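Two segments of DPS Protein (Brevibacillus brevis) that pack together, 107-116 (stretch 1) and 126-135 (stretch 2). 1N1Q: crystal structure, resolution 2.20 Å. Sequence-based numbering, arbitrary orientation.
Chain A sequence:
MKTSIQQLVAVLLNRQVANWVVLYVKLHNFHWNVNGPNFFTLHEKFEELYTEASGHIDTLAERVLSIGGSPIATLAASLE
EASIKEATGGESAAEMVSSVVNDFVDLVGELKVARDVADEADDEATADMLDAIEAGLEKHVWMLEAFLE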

ATOM      1  N   LEU A 107       3.629  14.990 -34.175  1.00 16.08           N
ATOM      2  CA  LEU A 107       3.112  13.654 -33.904  1.00 15.96           C
ATOM      3  C   LEU A 107       1.946  13.281 -34.811  1.00 15.63           C
ATOM      4  O   LEU A 107       1.829  12.134 -35.240  1.00 14.68           O
ATOM      5  CB  LEU A 107       2.677  13.527 -32.442  1.00 15.77           C
ATOM      6  CG  LEU A 107       3.771  13.675 -31.382  1.00 15.99           C
ATOM      7  CD1 LEU A 107       3.200  13.302 -30.022  1.00 16.69           C
ATOM      8  CD2 LEU A 107       4.961  12.778 -31.724  1.00 15.92           C
ATOM      9  N   VAL A 108       1.070  14.237 -35.099  1.00 16.06           N
ATOM     10  CA  VAL A 108      -0.067  13.957 -35.978  1.00 16.38           C
ATOM     11  C   VAL A 108       0.458  13.487 -37.332  1.00 16.39           C
ATOM     12  O   VAL A 108      -0.052  12.528 -37.910  1.00 15.86           O
ATOM     13  CB  VAL A 108      -0.957  15.209 -36.180  1.00 16.61           C
ATOM     14  CG1 VAL A 108      -1.868  15.026 -37.400  1.00 18.15           C
ATOM     15  CG2 VAL A 108      -1.816  15.432 -34.940  1.00 17.27           C
ATOM     16  N   GLY A 109       1.492  14.164 -37.822  1.00 16.44           N
ATOM     17  CA  GLY A 109       2.081  13.789 -39.094  1.00 16.69           C
ATOM     18  C   GLY A 109       2.696  12.402 -39.030  1.00 16.55           C
ATOM     19  O   GLY A 109       2.529  11.599 -39.950  1.00 16.14           O
ATOM     20  N   GLU A 110       3.410  12.115 -37.945  1.00 16.12           N
ATOM     21  CA  GLU A 110       4.039  10.811 -37.784  1.00 16.00           C
ATOM     22  C   GLU A 110       2.989   9.723 -37.609  1.00 16.20           C
ATOM     23  O   GLU A 110       3.158   8.603 -38.097  1.00 15.44           O
ATOM     24  CB  GLU A 110       4.993  10.813 -36.582  1.00 16.28           C
ATOM     25  CG  GLU A 110       6.175  11.765 -36.731  1.00 16.17           C
ATOM     26  CD  GLU A 110       7.207  11.613 -35.624  1.00 17.02           C
ATOM     27  OE1 GLU A 110       6.933  10.909 -34.629  1.00 16.77           O
ATOM     28  OE2 GLU A 110       8.295  12.210 -35.744  1.00 17.43           O
ATOM     29  N   LEU A 111       1.903  10.049 -36.915  1.00 16.49           N
ATOM     30  CA  LEU A 111       0.845   9.070 -36.691  1.00 16.54           C
ATOM     31  C   LEU A 111       0.182   8.681 -38.010  1.00 17.01           C
ATOM     32  O   LEU A 111      -0.174   7.522 -38.218  1.00 16.29           O
ATOM     33  CB  LEU A 111      -0.182   9.618 -35.694  1.00 16.27           C
ATOM     34  CG  LEU A 111       0.298   9.598 -34.227  1.00 15.83           C
ATOM     35  CD1 LEU A 111      -0.665  10.393 -33.351  1.00 14.62           C
ATOM     36  CD2 LEU A 111       0.415   8.151 -33.744  1.00 14.43           C
ATOM     37  N   LYS A 112       0.032   9.647 -38.912  1.00 18.25           N
ATOM     38  CA  LYS A 112      -0.571   9.357 -40.213  1.00 19.47           C
ATOM     39  C   LYS A 112       0.313   8.377 -40.985  1.00 19.51           C
ATOM     40  O   LYS A 112      -0.177   7.431 -41.597  1.00 18.79           O
ATOM     41  CB  LYS A 112      -0.751  10.643 -41.028  1.00 20.35           C
ATOM     42  CG  LYS A 112      -1.837  11.579 -40.503  1.00 22.57           C
ATOM     43  CD  LYS A 112      -1.894  12.851 -41.324  1.00 27.51           C
ATOM     44  CE  LYS A 112      -2.922  13.826 -40.767  1.00 31.27           C
ATOM     45  NZ  LYS A 112      -2.850  15.150 -41.445  1.00 34.14           N
ATOM     46  N   VAL A 113       1.621   8.608 -40.954  1.00 19.49           N
ATOM     47  CA  VAL A 113       2.560   7.730 -41.645  1.00 19.63           C
ATOM     48  C   VAL A 113       2.553   6.323 -41.044  1.00 19.12           C
ATOM     49  O   VAL A 113       2.504   5.332 -41.771  1.00 18.49           O
ATOM     50  CB  VAL A 113       4.003   8.297 -41.579  1.00 20.44           C
ATOM     51  CG1 VAL A 113       5.013   7.229 -42.006  1.00 21.52           C
ATOM     52  CG2 VAL A 113       4.124   9.517 -42.484  1.00 20.38           C
ATOM     53  N   ALA A 114       2.600   6.242 -39.717  1.00 18.37           N
ATOM     54  CA  ALA A 114       2.602   4.957 -39.027  1.00 18.02           C
ATOM     55  C   ALA A 114       1.328   4.160 -39.301  1.00 17.76           C
ATOM     56  O   ALA A 114       1.374   2.941 -39.484  1.00 16.17           O
ATOM     57  CB  ALA A 114       2.775   5.175 -37.526  1.00 18.42           C
ATOM     58  N   ARG A 115       0.192   4.845 -39.312  1.00 17.90           N
ATOM     59  CA  ARG A 115      -1.079   4.179 -39.570  1.00 19.30           C
ATOM     60  C   ARG A 115      -1.062   3.570 -40.967  1.00 19.42           C
ATOM     61  O   ARG A 115      -1.493   2.434 -41.163  1.00 18.19           O
ATOM     62  CB  ARG A 115      -2.231   5.171 -39.449  1.00 19.32           C
ATOM     63  CG  ARG A 115      -2.530   5.617 -38.019  1.00 21.75           C
ATOM     64  CD  ARG A 115      -3.489   6.794 -38.045  1.00 22.95           C
ATOM     65  NE  ARG A 115      -4.505   6.581 -39.067  1.00 22.83           N
ATOM     66  CZ  ARG A 115      -4.932   7.511 -39.916  1.00 22.50           C
ATOM     67  NH1 ARG A 115      -4.445   8.743 -39.868  1.00 19.28           N
ATOM     68  NH2 ARG A 115      -5.814   7.189 -40.853  1.00 23.87           N
ATOM     69  N   ASP A 116      -0.551   4.329 -41.935  1.00 20.23           N
ATOM     70  CA  ASP A 116      -0.490   3.842 -43.305  1.00 21.34           C
ATOM     71  C   ASP A 116       0.362   2.585 -43.396  1.00 21.42           C
ATOM     72  O   ASP A 116       0.034   1.643 -44.111  1.00 21.34           O
ATOM     73  CB  ASP A 116       0.070   4.906 -44.240  1.00 21.64           C
ATOM     74  CG  ASP A 116       0.290   4.375 -45.648  1.00 24.85           C
ATOM     75  OD1 ASP A 116       1.446   4.069 -45.992  1.00 27.31           O
ATOM     76  OD2 ASP A 116      -0.697   4.247 -46.396  1.00 28.04           O
ATOM     77  N   THR A 126      -3.546  -1.939 -34.829  1.00 15.51           N
ATOM     78  CA  THR A 126      -2.511  -0.967 -34.513  1.00 15.25           C
ATOM     79  C   THR A 126      -2.889   0.393 -35.097  1.00 15.50           C
ATOM     80  O   THR A 126      -2.775   1.420 -34.424  1.00 15.07           O
ATOM     81  CB  THR A 126      -1.148  -1.398 -35.071  1.00 15.29           C
ATOM     82  OG1 THR A 126      -0.667  -2.523 -34.323  1.00 13.31           O
ATOM     83  CG2 THR A 126      -0.145  -0.250 -34.991  1.00 15.04           C
ATOM     84  N   ALA A 127      -3.346   0.392 -36.346  1.00 14.84           N
ATOM     85  CA  ALA A 127      -3.746   1.625 -37.005  1.00 15.64           C
ATOM     86  C   ALA A 127      -4.833   2.329 -36.200  1.00 15.80           C
ATOM     87  O   ALA A 127      -4.784   3.550 -36.016  1.00 15.69           O
ATOM     88  CB  ALA A 127      -4.252   1.335 -38.421  1.00 15.57           C
ATOM     89  N   ASP A 128      -5.807   1.560 -35.720  1.00 16.40           N
ATOM     90  CA  ASP A 128      -6.903   2.125 -34.949  1.00 17.45           C
ATOM     91  C   ASP A 128      -6.442   2.791 -33.653  1.00 17.62           C
ATOM     92  O   ASP A 128      -6.910   3.878 -33.311  1.00 16.41           O
ATOM     93  CB  ASP A 128      -7.934   1.043 -34.631  1.00 18.94           C
ATOM     94  CG  ASP A 128      -9.207   1.616 -34.029  1.00 21.38           C
ATOM     95  OD1 ASP A 128      -9.920   2.346 -34.743  1.00 27.29           O
ATOM     96  OD2 ASP A 128      -9.479   1.348 -32.842  1.00 26.74           O
ATOM     97  N   MET A 129      -5.528   2.147 -32.931  1.00 17.59           N
ATOM     98  CA  MET A 129      -5.027   2.718 -31.683  1.00 18.14           C
ATOM     99  C   MET A 129      -4.299   4.028 -31.973  1.00 17.53           C
ATOM    100  O   MET A 129      -4.439   5.014 -31.247  1.00 16.71           O
ATOM    101  CB  MET A 129      -4.059   1.753 -30.988  1.00 18.77           C
ATOM    102  CG  MET A 129      -2.640   2.269 -30.935  1.00 21.36           C
ATOM    103  SD  MET A 129      -1.643   1.377 -29.765  1.00 28.87           S
ATOM    104  CE  MET A 129      -2.325   1.913 -28.271  1.00 26.11           C
ATOM    105  N   LEU A 130      -3.493   4.024 -33.028  1.00 17.11           N
ATOM    106  CA  LEU A 130      -2.743   5.219 -33.398  1.00 17.31           C
ATOM    107  C   LEU A 130      -3.712   6.332 -33.786  1.00 17.69           C
ATOM    108  O   LEU A 130      -3.477   7.503 -33.491  1.00 16.69           O
ATOM    109  CB  LEU A 130      -1.808   4.921 -34.573  1.00 17.32           C
ATOM    110  CG  LEU A 130      -0.708   3.889 -34.299  1.00 17.80           C
ATOM    111  CD1 LEU A 130       0.069   3.616 -35.578  1.00 18.32           C
ATOM    112  CD2 LEU A 130       0.217   4.403 -33.204  1.00 18.50           C
ATOM    113  N   ASP A 131      -4.802   5.952 -34.447  1.00 17.64           N
ATOM    114  CA  ASP A 131      -5.816   6.907 -34.881  1.00 17.74           C
ATOM    115  C   ASP A 131      -6.459   7.589 -33.669  1.00 16.87           C
ATOM    116  O   ASP A 131      -6.678   8.804 -33.678  1.00 15.87           O
ATOM    117  CB  ASP A 131      -6.871   6.179 -35.724  1.00 18.15           C
ATOM    118  CG  ASP A 131      -7.758   7.128 -36.531  1.00 22.12           C
ATOM    119  OD1 ASP A 131      -7.297   8.228 -36.895  1.00 26.12           O
ATOM    120  OD2 ASP A 131      -8.908   6.745 -36.823  1.00 26.41           O
ATOM    121  N   ALA A 132      -6.748   6.812 -32.627  1.00 16.26           N
ATOM    122  CA  ALA A 132      -7.345   7.364 -31.414  1.00 16.74           C
ATOM    123  C   ALA A 132      -6.430   8.415 -30.778  1.00 16.24           C
ATOM    124  O   ALA A 132      -6.903   9.444 -30.304  1.00 16.20           O
ATOM    125  CB  ALA A 132      -7.655   6.244 -30.409  1.00 16.47           C
ATOM    126  N   ILE A 133      -5.124   8.162 -30.766  1.00 15.66           N
ATOM    127  CA  ILE A 133      -4.181   9.136 -30.201  1.00 15.41           C
ATOM    128  C   ILE A 133      -4.197  10.379 -31.094  1.00 15.03           C
ATOM    129  O   ILE A 133      -4.254  11.512 -30.612  1.00 13.77           O
ATOM    130  CB  ILE A 133      -2.713   8.608 -30.158  1.00 15.66           C
ATOM    131  CG1 ILE A 133      -2.523   7.604 -29.013  1.00 16.53           C
ATOM    132  CG2 ILE A 133      -1.742   9.781 -29.952  1.00 15.99           C
ATOM    133  CD1 ILE A 133      -3.446   6.456 -29.043  1.00 18.54           C
ATOM    134  N   GLU A 134      -4.157  10.157 -32.406  1.00 14.34           N
ATOM    135  CA  GLU A 134      -4.157  11.250 -33.373  1.00 14.62           C
ATOM    136  C   GLU A 134      -5.367  12.172 -33.233  1.00 14.75           C
ATOM    137  O   GLU A 134      -5.228  13.397 -33.214  1.00 14.60           O
ATOM    138  CB  GLU A 134      -4.122  10.696 -34.803  1.00 14.90           C
ATOM    139  CG  GLU A 134      -3.871  11.764 -35.868  1.00 14.85           C
ATOM    140  CD  GLU A 134      -4.098  11.253 -37.287  1.00 17.27           C
ATOM    141  OE1 GLU A 134      -3.636  10.139 -37.609  1.00 17.31           O
ATOM    142  OE2 GLU A 134      -4.735  11.975 -38.083  1.00 19.71           O
ATOM    143  N   ALA A 135      -6.552  11.580 -33.149  1.00 14.59           N
ATOM    144  CA  ALA A 135      -7.781  12.353 -33.017  1.00 14.90           C
ATOM    145  C   ALA A 135      -7.721  13.242 -31.777  1.00 15.03           C
ATOM    146  O   ALA A 135      -8.139  14.405 -31.811  1.00 15.29           O
ATOM    147  CB  ALA A 135      -8.998  11.404 -32.936  1.00 15.23           C
TER
HETATM  148  O   HOH W   1      -5.900  11.469 -40.971  1.00 21.75           O

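What holds the middle of this contact together? Two helical segments run nearly antiparallel, at 167°, with their axes 8.9 Å apart at closest approach, and between them Leu111 and Leu130 both direct their CA-to-CB bonds toward the opposing helix. Their CA atoms lie 6.2 Å apart, and their side chains meet in van der Waals contact, with CD2 of Leu111 3.8 Å from CD2 of Leu130. Both residues are buried, and the pair covers part of each other's hydrocarbon surface.

How is the leucine pair extended along the helices? Because the helices run in opposite directions, neighbours are met in reverse order. Leu111 reaches Ile133, one helical turn on from Leu130, through its CD1, which is 3.6 Å from CG2 of Ile133; the same CD1 lies 3.6 Å from the CA of Glu134, so the leucine packs against backbone as well as side chain. In the other direction along the interface, Ala114 adds a small methyl contact, its CB 3.7 Å from CD1 of Leu130.

How do two charged residues come to pack so closely beside this apolar centre? Arg115 and Glu134 each fit as a knob into a hole in the facing helix: Arg115 sits among Ala127, Leu130, Asp131 and Glu134, and Glu134 among Val108, Leu111, Lys112 and Arg115. Both CA-to-CB bonds point sideways, yet the ends of both side chains come nearer to the partner helix. The aliphatic stems contribute to the packing: CG of Arg115 is 3.6 Å from CB of Leu130, and CG of Glu134 is 4.1 Å from CG1 of Val108. The backbones come close here: CA of Ala127 is 4.5 Å from CA of Arg115.

What do the charges do at the polar edge? NH1 of Arg115 donates a hydrogen bond to OE1 of Glu134 at 2.8 Å, within a salt bridge; the N-H...O angle of 136° is bent, although the oxygen lies near the guanidinium plane. Asp131 stands differently, with OD1 over one face of the guanidinium and 3.9 Å from NE of Arg115. No N-H points at that oxygen, so this long salt bridge is a matter of charge alone. A water also bridges the closer pair, accepting from NH1 of Arg115 at 3.3 Å and donating to OE2 of Glu134 at 3.2 Å, so that both carboxylate oxygens are linked to the same arginine nitrogen, one directly and one through solvent.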